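Local coordinates for putative sulfatase yidJ (Bacteroides fragilis, PDB 2QZU), which probably hydrolyses sulfate esters, perhaps as an arylsulfatase, as a metal-binding member of the sulfatase family, at residues G44-E49 against G63-N68; I307-S312 against P363-M368; L354-A359 against N386-G391; Q380-S385 against K392-L397. All coordinates share one frame; numbering follows the deposited sequence.

Contacts 1 and 2 both reach the eight-stranded mixed sheet, through strands 64-66 and 306-311, with centres about 17 Å apart. Contact 1 closes before the others open along the chain. Contacts 3 and 4 lie close together, their centres about 6 Å apart, and their segments alternate in sequence, as do those of contacts 2 and 3. Helices 361-368 and 385-390 follow each other in the chain and touch through Met368, Val388 and Leu389, which joins contact 2 to contact 3. The ring of Phe66 carries contact 1 on to contact 3. Contacts 2 to 4 thus pack segments between 354 and 397 on one another beside the mixed sheet; the chain then enters strand 399-404 of the four-stranded sheet.

Contact 1. Residues G44-E49 against G63-N68; sequences GCIGKE and GINFTN
A chi1 of 61° places Cys45 SG between its backbone N and carbonyl carbon, and a chi1 of -171°, with CG anti to N, carries the Asn65 amide toward it. The result joins a short 3-10 turn, 44-46, to strand 64-66 of the mixed sheet in the alkaline phosphatase-like sulfatase fold. Asn65 OD1 receives two neighbours, Cys45 SG at 3.6 Å and Ile46 CG1 at 3.8 Å, both at van der Waals range. The side chains of Ile46 and Asn65 cross at about a right angle, and Ile46 CG1 continues to Thr67 CG2 at 4.3 Å. Only 120 Å² is buried in all, which marks a light contact near the surface. The 3-10 turn is closed by Gly47 N bonding to Gly44 O at 3.0 Å, and Gly47, with phi at 65°, adopts a backbone conformation that glycine takes most easily. Cys45 N is further held by Asp57 OD1 of helix 54-61, the helix that leads from this loop to strand 64-66. At the far end a water bridges the segments: it accepts from Lys48 NZ at 3.0 Å and donates to Thr67 O at 3.3 Å.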
loop_
_atom_site.group_PDB
_atom_site.type_symbol
_atom_site.label_atom_id
_atom_site.label_comp_id
_atom_site.label_asym_id
_atom_site.label_seq_id
_atom_site.Cartn_x
_atom_site.Cartn_y
_atom_site.Cartn_z
ATOM N N GLY A 44 -17.080 14.371 16.373
ATOM C CA GLY A 44 -16.829 14.694 17.765
ATOM C C GLY A 44 -18.022 15.065 18.624
ATOM O O GLY A 44 -18.171 14.552 19.737
ATOM N N CYS A 45 -18.876 15.950 18.117
ATOM C CA CYS A 45 -20.033 16.398 18.882
ATOM C C CYS A 45 -21.065 15.317 19.188
ATOM O O CYS A 45 -21.945 15.527 20.023
ATOM C CB CYS A 45 -20.709 17.585 18.181
ATOM S SG CYS A 45 -21.327 17.252 16.521
ATOM N N ILE A 46 -20.967 14.166 18.525
ATOM C CA ILE A 46 -21.905 13.076 18.775
ATOM C C ILE A 46 -21.518 12.362 20.074
ATOM O O ILE A 46 -22.317 11.635 20.666
ATOM C CB ILE A 46 -21.945 12.094 17.580
ATOM C CG1 ILE A 46 -22.569 12.804 16.373
ATOM C CG2 ILE A 46 -22.753 10.849 17.933
ATOM C CD1 ILE A 46 -22.674 11.957 15.123
ATOM N N GLY A 47 -20.280 12.591 20.507
ATOM C CA GLY A 47 -19.788 12.030 21.756
ATOM C C GLY A 47 -19.637 10.530 21.916
ATOM O O GLY A 47 -19.600 10.036 23.045
ATOM N N LYS A 48 -19.540 9.800 20.811
ATOM C CA LYS A 48 -19.383 8.350 20.873
ATOM C C LYS A 48 -17.936 7.914 20.653
ATOM O O LYS A 48 -17.519 6.868 21.149
ATOM C CB LYS A 48 -20.276 7.668 19.835
ATOM C CG LYS A 48 -21.767 7.828 20.089
ATOM C CD LYS A 48 -22.588 7.078 19.054
ATOM C CE LYS A 48 -24.081 7.229 19.315
ATOM N NZ LYS A 48 -24.900 6.485 18.315
ATOM N N GLU A 49 -17.174 8.714 19.907
ATOM C CA GLU A 49 -15.780 8.393 19.617
ATOM C C GLU A 49 -14.892 9.610 19.849
ATOM O O GLU A 49 -15.323 10.748 19.652
ATOM C CB GLU A 49 -15.645 7.905 18.170
ATOM C CG GLU A 49 -16.578 6.744 17.851
ATOM C CD GLU A 49 -16.452 6.235 16.426
ATOM O OE1 GLU A 49 -17.344 5.472 16.000
ATOM O OE2 GLU A 49 -15.468 6.581 15.737
ATOM N N GLY A 63 -26.359 24.762 12.620
ATOM C CA GLY A 63 -27.395 24.140 11.817
ATOM C C GLY A 63 -28.016 22.909 12.454
ATOM O O GLY A 63 -28.355 22.912 13.636
ATOM N N ILE A 64 -28.150 21.848 11.666
ATOM C CA ILE A 64 -28.754 20.607 12.143
ATOM C C ILE A 64 -27.817 19.422 11.950
ATOM O O ILE A 64 -27.130 19.314 10.934
ATOM C CB ILE A 64 -30.046 20.287 11.373
ATOM C CG1 ILE A 64 -30.944 21.520 11.306
ATOM C CG2 ILE A 64 -30.775 19.131 12.051
ATOM C CD1 ILE A 64 -31.978 21.445 10.198
ATOM N N ASN A 65 -27.815 18.525 12.928
ATOM C CA ASN A 65 -26.990 17.331 12.871
ATOM C C ASN A 65 -27.950 16.142 12.839
ATOM O O ASN A 65 -28.605 15.841 13.838
ATOM C CB ASN A 65 -26.088 17.258 14.110
ATOM C CG ASN A 65 -25.044 16.158 14.019
ATOM O OD1 ASN A 65 -24.320 15.895 14.978
ATOM N ND2 ASN A 65 -24.959 15.513 12.863
ATOM N N PHE A 66 -28.054 15.488 11.685
ATOM C CA PHE A 66 -28.935 14.334 11.538
ATOM C C PHE A 66 -28.188 13.080 11.971
ATOM O O PHE A 66 -27.471 12.463 11.181
ATOM C CB PHE A 66 -29.408 14.222 10.086
ATOM C CG PHE A 66 -30.384 15.295 9.687
ATOM C CD1 PHE A 66 -31.693 15.275 10.168
ATOM C CD2 PHE A 66 -29.998 16.330 8.837
ATOM C CE1 PHE A 66 -32.607 16.273 9.808
ATOM C CE2 PHE A 66 -30.903 17.334 8.472
ATOM C CZ PHE A 66 -32.209 17.302 8.956
ATOM N N THR A 67 -28.371 12.709 13.236
ATOM C CA THR A 67 -27.684 11.564 13.824
ATOM C C THR A 67 -28.151 10.156 13.444
ATOM O O THR A 67 -27.567 9.177 13.911
ATOM C CB THR A 67 -27.674 11.676 15.360
ATOM O OG1 THR A 67 -29.013 11.844 15.832
ATOM C CG2 THR A 67 -26.828 12.868 15.800
ATOM N N ASN A 68 -29.191 10.049 12.619
ATOM C CA ASN A 68 -29.675 8.737 12.170
ATOM C C ASN A 68 -29.628 8.614 10.644
ATOM O O ASN A 68 -30.253 7.719 10.076
ATOM C CB ASN A 68 -31.122 8.477 12.620
ATOM C CG ASN A 68 -31.256 8.305 14.121
ATOM O OD1 ASN A 68 -30.409 7.693 14.768
ATOM N ND2 ASN A 68 -32.342 8.826 14.677
HETATM O O HOH W 1 -25.567 8.712 16.437
#

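Contact 2. Residues I307-S312 against P363-M368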
loop_
_atom_site.group_PDB
_atom_site.type_symbol
_atom_site.label_atom_id
_atom_site.label_comp_id
_atom_site.label_asym_id
_atom_site.label_seq_id
_atom_site.Cartn_x
_atom_site.Cartn_y
_atom_site.Cartn_z
ATOM N N ILE A 307 -27.142 26.906 1.516
ATOM C CA ILE A 307 -27.399 25.656 2.210
ATOM C C ILE A 307 -26.078 24.905 2.132
ATOM O O ILE A 307 -25.589 24.618 1.040
ATOM C CB ILE A 307 -28.484 24.823 1.507
ATOM C CG1 ILE A 307 -29.824 25.560 1.561
ATOM C CG2 ILE A 307 -28.593 23.446 2.169
ATOM C CD1 ILE A 307 -30.901 24.933 0.701
ATOM N N VAL A 308 -25.484 24.622 3.286
ATOM C CA VAL A 308 -24.229 23.884 3.329
ATOM C C VAL A 308 -24.550 22.498 3.863
ATOM O O VAL A 308 -25.199 22.356 4.899
ATOM C CB VAL A 308 -23.194 24.562 4.254
ATOM C CG1 VAL A 308 -21.914 23.710 4.335
ATOM C CG2 VAL A 308 -22.871 25.949 3.730
ATOM N N VAL A 309 -24.112 21.479 3.135
ATOM C CA VAL A 309 -24.352 20.100 3.527
ATOM C C VAL A 309 -23.035 19.350 3.650
ATOM O O VAL A 309 -22.171 19.486 2.783
ATOM C CB VAL A 309 -25.190 19.344 2.460
ATOM C CG1 VAL A 309 -25.441 17.912 2.916
ATOM C CG2 VAL A 309 -26.491 20.070 2.190
ATOM N N PHE A 310 -22.864 18.596 4.734
ATOM C CA PHE A 310 -21.673 17.758 4.876
ATOM C C PHE A 310 -22.199 16.343 5.060
ATOM O O PHE A 310 -22.934 16.066 6.011
ATOM C CB PHE A 310 -20.806 18.099 6.090
ATOM C CG PHE A 310 -19.590 17.209 6.205
ATOM C CD1 PHE A 310 -18.499 17.395 5.365
ATOM C CD2 PHE A 310 -19.580 16.125 7.083
ATOM C CE1 PHE A 310 -17.417 16.515 5.383
ATOM C CE2 PHE A 310 -18.500 15.234 7.110
ATOM C CZ PHE A 310 -17.420 15.430 6.258
ATOM N N THR A 311 -21.836 15.450 4.150
ATOM C CA THR A 311 -22.314 14.081 4.235
ATOM C C THR A 311 -21.298 13.109 3.632
ATOM O O THR A 311 -20.149 13.478 3.376
ATOM C CB THR A 311 -23.694 13.966 3.525
ATOM O OG1 THR A 311 -24.273 12.681 3.779
ATOM C CG2 THR A 311 -23.543 14.180 2.034
ATOM N N SER A 312 -21.710 11.865 3.417
ATOM C CA SER A 312 -20.817 10.850 2.864
ATOM C C SER A 312 -21.625 9.809 2.106
ATOM O O SER A 312 -22.822 9.653 2.346
ATOM C CB SER A 312 -20.026 10.177 3.991
ATOM O OG SER A 312 -19.088 9.240 3.482
ATOM N N PRO A 363 -34.581 15.441 -4.179
ATOM C CA PRO A 363 -35.852 16.157 -4.006
ATOM C C PRO A 363 -35.882 17.088 -2.790
ATOM O O PRO A 363 -36.466 18.171 -2.845
ATOM C CB PRO A 363 -36.874 15.028 -3.896
ATOM C CG PRO A 363 -36.097 13.949 -3.215
ATOM C CD PRO A 363 -34.758 13.996 -3.936
ATOM N N THR A 364 -35.246 16.669 -1.702
ATOM C CA THR A 364 -35.219 17.470 -0.481
ATOM C C THR A 364 -34.581 18.844 -0.685
ATOM O O THR A 364 -35.182 19.865 -0.349
ATOM C CB THR A 364 -34.486 16.718 0.654
ATOM O OG1 THR A 364 -35.151 15.470 0.900
ATOM C CG2 THR A 364 -34.486 17.542 1.944
ATOM N N LEU A 365 -33.373 18.879 -1.244
ATOM C CA LEU A 365 -32.694 20.154 -1.464
ATOM C C LEU A 365 -33.418 21.019 -2.495
ATOM O O LEU A 365 -33.612 22.213 -2.284
ATOM C CB LEU A 365 -31.245 19.919 -1.905
ATOM C CG LEU A 365 -30.303 19.358 -0.828
ATOM C CD1 LEU A 365 -28.982 18.933 -1.461
ATOM C CD2 LEU A 365 -30.065 20.417 0.244
ATOM N N LEU A 366 -33.829 20.414 -3.603
ATOM C CA LEU A 366 -34.522 21.167 -4.643
ATOM C C LEU A 366 -35.774 21.863 -4.110
ATOM O O LEU A 366 -36.020 23.024 -4.430
ATOM C CB LEU A 366 -34.886 20.243 -5.808
ATOM C CG LEU A 366 -34.184 20.485 -7.150
ATOM C CD1 LEU A 366 -32.738 20.890 -6.941
ATOM C CD2 LEU A 366 -34.285 19.226 -8.003
ATOM N N SER A 367 -36.567 21.154 -3.308
ATOM C CA SER A 367 -37.776 21.751 -2.742
ATOM C C SER A 367 -37.393 22.848 -1.746
ATOM O O SER A 367 -38.011 23.909 -1.721
ATOM C CB SER A 367 -38.639 20.688 -2.048
ATOM O OG SER A 367 -39.273 19.840 -2.995
HETATM N N MSE A 368 -36.374 22.593 -0.929
HETATM C CA MSE A 368 -35.925 23.588 0.044
HETATM C C MSE A 368 -35.462 24.856 -0.668
HETATM O O MSE A 368 -35.627 25.964 -0.157
HETATM C CB MSE A 368 -34.757 23.048 0.880
HETATM C CG MSE A 368 -35.123 22.003 1.916
HETATM SE SE MSE A 368 -33.513 21.289 2.743
HETATM C CE MSE A 368 -33.011 22.843 3.789
#
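Ile307 and Leu365 bury the most surface here, with Met368 third, and all three are apolar and enclosed. They form a helix-on-sheet packing of an alpha/beta fold: helix 363-368 lies against strand 307-311, which sits inside the mixed sheet between parallel strand 29-35 and antiparallel strand 338-341. The two short axes approach to 11.3 Å and run nearly antiparallel, at 165°. Alternation along the strand decides which residues take part, since Ile307 and Val309 face the helix while Val308 between them faces away.

Leu365 makes the central contact with one methyl. Its CD2 lies 3.9 Å from Ile307 CG2 and 4.1 Å from Val309 CG2, so a single branch bridges two strand residues. The side chains of Ile307 and Leu365 slide past each other in opposite directions, so that the leucine's end methyl CD2 lies against the branch methyl CG2 of Ile307. Ile307 uses its other arm separately: with chi2 at 170° this arm is extended and carries CD1 outward toward selenomethionine Met368 in the last turn of the helix. Neighbouring side chains add to the packing: Leu340 on Ile307 and Val309, Phe32 on Leu365, and Val388 and Leu389 of helix 385-390 on Met368. With hydrocarbon on both sides, the 164 Å² interface is held by dispersion and by exclusion of water. At the C-terminal end of the helix segment the chain of Met368 turns at chi3 (71°), and its terminal methyl CE stands 4.3 Å from Ile307 CD1.

Contact 3. Residues L354-A359 against N386-G391; sequences LMIAFA and NEVLTG
Leu354 and Val388, which touch across this contact, also share the ring of Phe66 from strand 64-66. Ile64 CG2 lies over one face of that ring, offset toward the rim; from the opposite side of the ring plane Leu354 CB approaches the rim at CE1 and Val388 CG2 at CZ. A second flat group, the peptide carbonyl of Asn386, is approached on opposite faces by Thr390 N and Thr390 OG1. The hydroxyl donates to Asn386 O at 2.7 Å from 40° out of the carbonyl plane, while Thr390 N bonds to the same oxygen from the other face, at 2.9 Å. Across the segments the methyls of Leu354 do most of the work. Its CD2 reaches Glu387 CB at 3.8 Å and Val388 CG2 at 4.2 Å, and its CD1 stays 4.1 Å from Glu387 CG. The leucine crosses both partners at about a right angle. This seats the loop leaving edge strand 349-352 of the mixed sheet against helix 385-390, with Ile356 CD1 adding a contact to Val388 CG2 at 4.3 Å. Glu387 offers only its aliphatic part; a bend at chi2 (69°) helps take the carboxylate away from the leucine. Gly391 ends the helix with positive phi, its N bonded to Glu387 O at 2.7 Å.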
loop_
_atom_site.group_PDB
_atom_site.type_symbol
_atom_site.label_atom_id
_atom_site.label_comp_id
_atom_site.label_asym_id
_atom_site.label_seq_id
_atom_site.Cartn_x
_atom_site.Cartn_y
_atom_site.Cartn_z
ATOM N N LEU A 354 -34.497 12.354 12.333
ATOM C CA LEU A 354 -35.009 12.048 10.994
ATOM C C LEU A 354 -34.093 11.075 10.245
ATOM O O LEU A 354 -32.907 11.343 10.083
ATOM C CB LEU A 354 -35.133 13.335 10.176
ATOM C CG LEU A 354 -35.713 13.146 8.771
ATOM C CD1 LEU A 354 -37.195 12.800 8.873
ATOM C CD2 LEU A 354 -35.518 14.420 7.958
HETATM N N MSE A 355 -34.646 9.962 9.768
HETATM C CA MSE A 355 -33.829 8.982 9.052
HETATM C C MSE A 355 -33.669 9.346 7.578
HETATM O O MSE A 355 -34.055 8.584 6.688
HETATM C CB MSE A 355 -34.435 7.580 9.169
HETATM C CG MSE A 355 -33.421 6.480 8.895
HETATM SE SE MSE A 355 -34.216 4.765 8.537
HETATM C CE MSE A 355 -35.172 4.536 10.213
ATOM N N ILE A 356 -33.096 10.517 7.329
ATOM C CA ILE A 356 -32.874 10.981 5.970
ATOM C C ILE A 356 -31.775 10.137 5.329
ATOM O O ILE A 356 -30.844 9.694 6.004
ATOM C CB ILE A 356 -32.475 12.485 5.964
ATOM C CG1 ILE A 356 -32.207 12.960 4.536
ATOM C CG2 ILE A 356 -31.250 12.711 6.839
ATOM C CD1 ILE A 356 -32.079 14.469 4.421
ATOM N N ALA A 357 -31.896 9.893 4.028
ATOM C CA ALA A 357 -30.900 9.098 3.325
ATOM C C ALA A 357 -30.130 9.947 2.331
ATOM O O ALA A 357 -30.624 10.964 1.840
ATOM C CB ALA A 357 -31.569 7.934 2.595
ATOM N N PHE A 358 -28.915 9.508 2.035
ATOM C CA PHE A 358 -28.040 10.180 1.083
ATOM C C PHE A 358 -28.806 10.489 -0.208
ATOM O O PHE A 358 -28.715 11.594 -0.743
ATOM C CB PHE A 358 -26.845 9.262 0.792
ATOM C CG PHE A 358 -25.768 9.876 -0.063
ATOM C CD1 PHE A 358 -25.048 10.985 0.375
ATOM C CD2 PHE A 358 -25.416 9.285 -1.278
ATOM C CE1 PHE A 358 -23.990 11.494 -0.382
ATOM C CE2 PHE A 358 -24.363 9.783 -2.042
ATOM C CZ PHE A 358 -23.646 10.889 -1.592
ATOM N N ALA A 359 -29.585 9.519 -0.681
ATOM C CA ALA A 359 -30.339 9.665 -1.927
ATOM C C ALA A 359 -31.569 10.571 -1.877
ATOM O O ALA A 359 -32.140 10.898 -2.914
ATOM C CB ALA A 359 -30.740 8.288 -2.446
ATOM N N ASN A 386 -39.773 19.607 4.218
ATOM C CA ASN A 386 -40.521 20.156 5.343
ATOM C C ASN A 386 -39.934 19.690 6.669
ATOM O O ASN A 386 -39.759 20.484 7.600
ATOM C CB ASN A 386 -41.995 19.752 5.256
ATOM C CG ASN A 386 -42.825 20.372 6.359
ATOM O OD1 ASN A 386 -43.239 19.695 7.301
ATOM N ND2 ASN A 386 -43.055 21.677 6.260
ATOM N N GLU A 387 -39.635 18.396 6.747
ATOM C CA GLU A 387 -39.049 17.804 7.943
ATOM C C GLU A 387 -37.710 18.471 8.267
ATOM O O GLU A 387 -37.434 18.803 9.418
ATOM C CB GLU A 387 -38.829 16.302 7.739
ATOM C CG GLU A 387 -40.088 15.433 7.695
ATOM C CD GLU A 387 -40.951 15.657 6.463
ATOM O OE1 GLU A 387 -40.416 16.041 5.401
ATOM O OE2 GLU A 387 -42.175 15.423 6.553
ATOM N N VAL A 388 -36.876 18.663 7.250
ATOM C CA VAL A 388 -35.576 19.285 7.453
ATOM C C VAL A 388 -35.704 20.737 7.919
ATOM O O VAL A 388 -35.046 21.152 8.870
ATOM C CB VAL A 388 -34.729 19.240 6.156
ATOM C CG1 VAL A 388 -33.454 20.045 6.334
ATOM C CG2 VAL A 388 -34.390 17.794 5.813
ATOM N N LEU A 389 -36.569 21.497 7.255
ATOM C CA LEU A 389 -36.763 22.904 7.595
ATOM C C LEU A 389 -37.384 23.157 8.968
ATOM O O LEU A 389 -36.899 23.993 9.731
ATOM C CB LEU A 389 -37.632 23.582 6.532
ATOM C CG LEU A 389 -37.051 23.764 5.127
ATOM C CD1 LEU A 389 -38.157 24.230 4.188
ATOM C CD2 LEU A 389 -35.912 24.775 5.159
ATOM N N THR A 390 -38.449 22.429 9.282
ATOM C CA THR A 390 -39.157 22.621 10.544
ATOM C C THR A 390 -38.694 21.745 11.696
ATOM O O THR A 390 -38.822 22.125 12.861
ATOM C CB THR A 390 -40.668 22.385 10.366
ATOM O OG1 THR A 390 -40.894 21.019 9.997
ATOM C CG2 THR A 390 -41.229 23.296 9.282
ATOM N N GLY A 391 -38.160 20.574 11.378
ATOM C CA GLY A 391 -37.730 19.671 12.425
ATOM C C GLY A 391 -38.878 18.744 12.778
ATOM O O GLY A 391 -38.776 17.934 13.699
#

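Contact 4. Residues Q380-S385 against K392-L397; sequences QTFDLS and KNKKDL
Leu397 covers one face of the Phe382 ring: its CD1 is 3.7 Å from the ring centroid and only 6° off the normal, a CH-pi contact almost over the centre. The other methyl, Leu397 CD2, meets Leu384 CD1 tip to tip at 4.1 Å. Lys394 completes the first shell. Its chain, extended beyond CG, crosses Leu384 at about a right angle with Lys394 CD 3.8 Å from Leu384 CD2, and brings NZ obliquely to within 3.4 Å of Phe382 CD2.

These groups sit on two loops flanking helix 385-390, and each loop has its own brace. In 392-397 a type I beta turn, closed by Leu397 N to Lys394 O at 2.9 Å, sets the lysine and leucine side by side. In 380-385 an Asx turn precedes the helix: Asp383 OD1 accepts from Ser385 N at 3.1 Å and from Ser385 OG at 2.7 Å, with Leu384 at the N-cap position between. The second oxygen of Asp383 bonds to Ser367 and Leu384 N to Thr364, which fastens the turn to helix 361-368.

The 181 Å² contact is thus mainly hydrocarbon against hydrocarbon and ring face: the leucine methyls and the lysine methylenes carry it, with the ammonium group at its margin near the aromatic ring.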
loop_
_atom_site.group_PDB
_atom_site.type_symbol
_atom_site.label_atom_id
_atom_site.label_comp_id
_atom_site.label_asym_id
_atom_site.label_seq_id
_atom_site.Cartn_x
_atom_site.Cartn_y
_atom_site.Cartn_z
ATOM N N GLN A 380 -37.613 8.994 -7.355
ATOM C CA GLN A 380 -38.266 8.054 -6.439
ATOM C C GLN A 380 -37.995 8.262 -4.952
ATOM O O GLN A 380 -38.762 7.789 -4.112
ATOM C CB GLN A 380 -37.843 6.623 -6.782
ATOM C CG GLN A 380 -38.101 6.194 -8.213
ATOM C CD GLN A 380 -37.559 4.801 -8.486
ATOM O OE1 GLN A 380 -36.346 4.577 -8.461
ATOM N NE2 GLN A 380 -38.459 3.856 -8.739
ATOM N N THR A 381 -36.906 8.948 -4.620
ATOM C CA THR A 381 -36.549 9.152 -3.220
ATOM C C THR A 381 -37.452 10.127 -2.450
ATOM O O THR A 381 -38.263 10.844 -3.042
ATOM C CB THR A 381 -35.070 9.569 -3.102
ATOM O OG1 THR A 381 -34.851 10.790 -3.818
ATOM C CG2 THR A 381 -34.174 8.483 -3.699
ATOM N N PHE A 382 -37.311 10.139 -1.126
ATOM C CA PHE A 382 -38.138 10.985 -0.261
ATOM C C PHE A 382 -37.834 12.482 -0.268
ATOM O O PHE A 382 -36.680 12.891 -0.155
ATOM C CB PHE A 382 -38.061 10.506 1.196
ATOM C CG PHE A 382 -38.528 9.092 1.411
ATOM C CD1 PHE A 382 -37.628 8.029 1.346
ATOM C CD2 PHE A 382 -39.862 8.826 1.709
ATOM C CE1 PHE A 382 -38.051 6.721 1.576
ATOM C CE2 PHE A 382 -40.295 7.522 1.940
ATOM C CZ PHE A 382 -39.387 6.466 1.877
ATOM N N ASP A 383 -38.884 13.292 -0.399
ATOM C CA ASP A 383 -38.751 14.745 -0.358
ATOM C C ASP A 383 -39.013 15.075 1.108
ATOM O O ASP A 383 -40.164 15.127 1.548
ATOM C CB ASP A 383 -39.813 15.427 -1.228
ATOM C CG ASP A 383 -39.733 16.944 -1.166
ATOM O OD1 ASP A 383 -39.143 17.479 -0.202
ATOM O OD2 ASP A 383 -40.277 17.607 -2.077
ATOM N N LEU A 384 -37.944 15.292 1.862
ATOM C CA LEU A 384 -38.067 15.574 3.287
ATOM C C LEU A 384 -37.808 17.042 3.607
ATOM O O LEU A 384 -37.423 17.383 4.725
ATOM C CB LEU A 384 -37.075 14.694 4.060
ATOM C CG LEU A 384 -37.222 13.178 3.861
ATOM C CD1 LEU A 384 -36.024 12.450 4.453
ATOM C CD2 LEU A 384 -38.512 12.706 4.502
ATOM N N SER A 385 -38.037 17.909 2.629
ATOM C CA SER A 385 -37.797 19.337 2.812
ATOM C C SER A 385 -38.504 19.951 4.020
ATOM O O SER A 385 -37.905 20.732 4.767
ATOM C CB SER A 385 -38.183 20.097 1.538
ATOM O OG SER A 385 -39.523 19.827 1.168
ATOM N N LYS A 392 -39.982 18.877 12.049
ATOM C CA LYS A 392 -41.153 18.037 12.271
ATOM C C LYS A 392 -40.752 16.606 11.937
ATOM O O LYS A 392 -40.292 16.323 10.831
ATOM C CB LYS A 392 -42.305 18.486 11.379
ATOM N N ASN A 393 -40.924 15.707 12.898
ATOM C CA ASN A 393 -40.554 14.313 12.710
ATOM C C ASN A 393 -41.461 13.564 11.743
ATOM O O ASN A 393 -42.569 14.002 11.430
ATOM C CB ASN A 393 -40.532 13.598 14.060
ATOM N N LYS A 394 -40.961 12.429 11.266
ATOM C CA LYS A 394 -41.689 11.557 10.354
ATOM C C LYS A 394 -41.415 10.148 10.874
ATOM O O LYS A 394 -40.667 9.382 10.270
ATOM C CB LYS A 394 -41.165 11.715 8.924
ATOM C CG LYS A 394 -41.932 10.910 7.886
ATOM C CD LYS A 394 -41.407 11.165 6.481
ATOM C CE LYS A 394 -42.089 10.253 5.474
ATOM N NZ LYS A 394 -41.592 10.465 4.088
ATOM N N LYS A 395 -42.024 9.831 12.013
ATOM C CA LYS A 395 -41.853 8.542 12.680
ATOM C C LYS A 395 -42.091 7.303 11.822
ATOM O O LYS A 395 -41.561 6.233 12.117
ATOM C CB LYS A 395 -42.745 8.487 13.920
ATOM N N ASP A 396 -42.886 7.434 10.768
ATOM C CA ASP A 396 -43.171 6.291 9.906
ATOM C C ASP A 396 -42.126 6.096 8.811
ATOM O O ASP A 396 -42.246 5.185 7.992
ATOM C CB ASP A 396 -44.548 6.450 9.262
ATOM C CG ASP A 396 -44.640 7.682 8.386
ATOM O OD1 ASP A 396 -44.426 8.799 8.906
ATOM O OD2 ASP A 396 -44.928 7.533 7.180
ATOM N N LEU A 397 -41.103 6.942 8.797
ATOM C CA LEU A 397 -40.070 6.836 7.775
ATOM C C LEU A 397 -39.236 5.569 7.910
ATOM O O LEU A 397 -38.668 5.281 8.967
ATOM C CB LEU A 397 -39.159 8.068 7.809
ATOM C CG LEU A 397 -38.035 8.168 6.772
ATOM C CD1 LEU A 397 -38.585 8.050 5.354
ATOM C CD2 LEU A 397 -37.327 9.500 6.959
#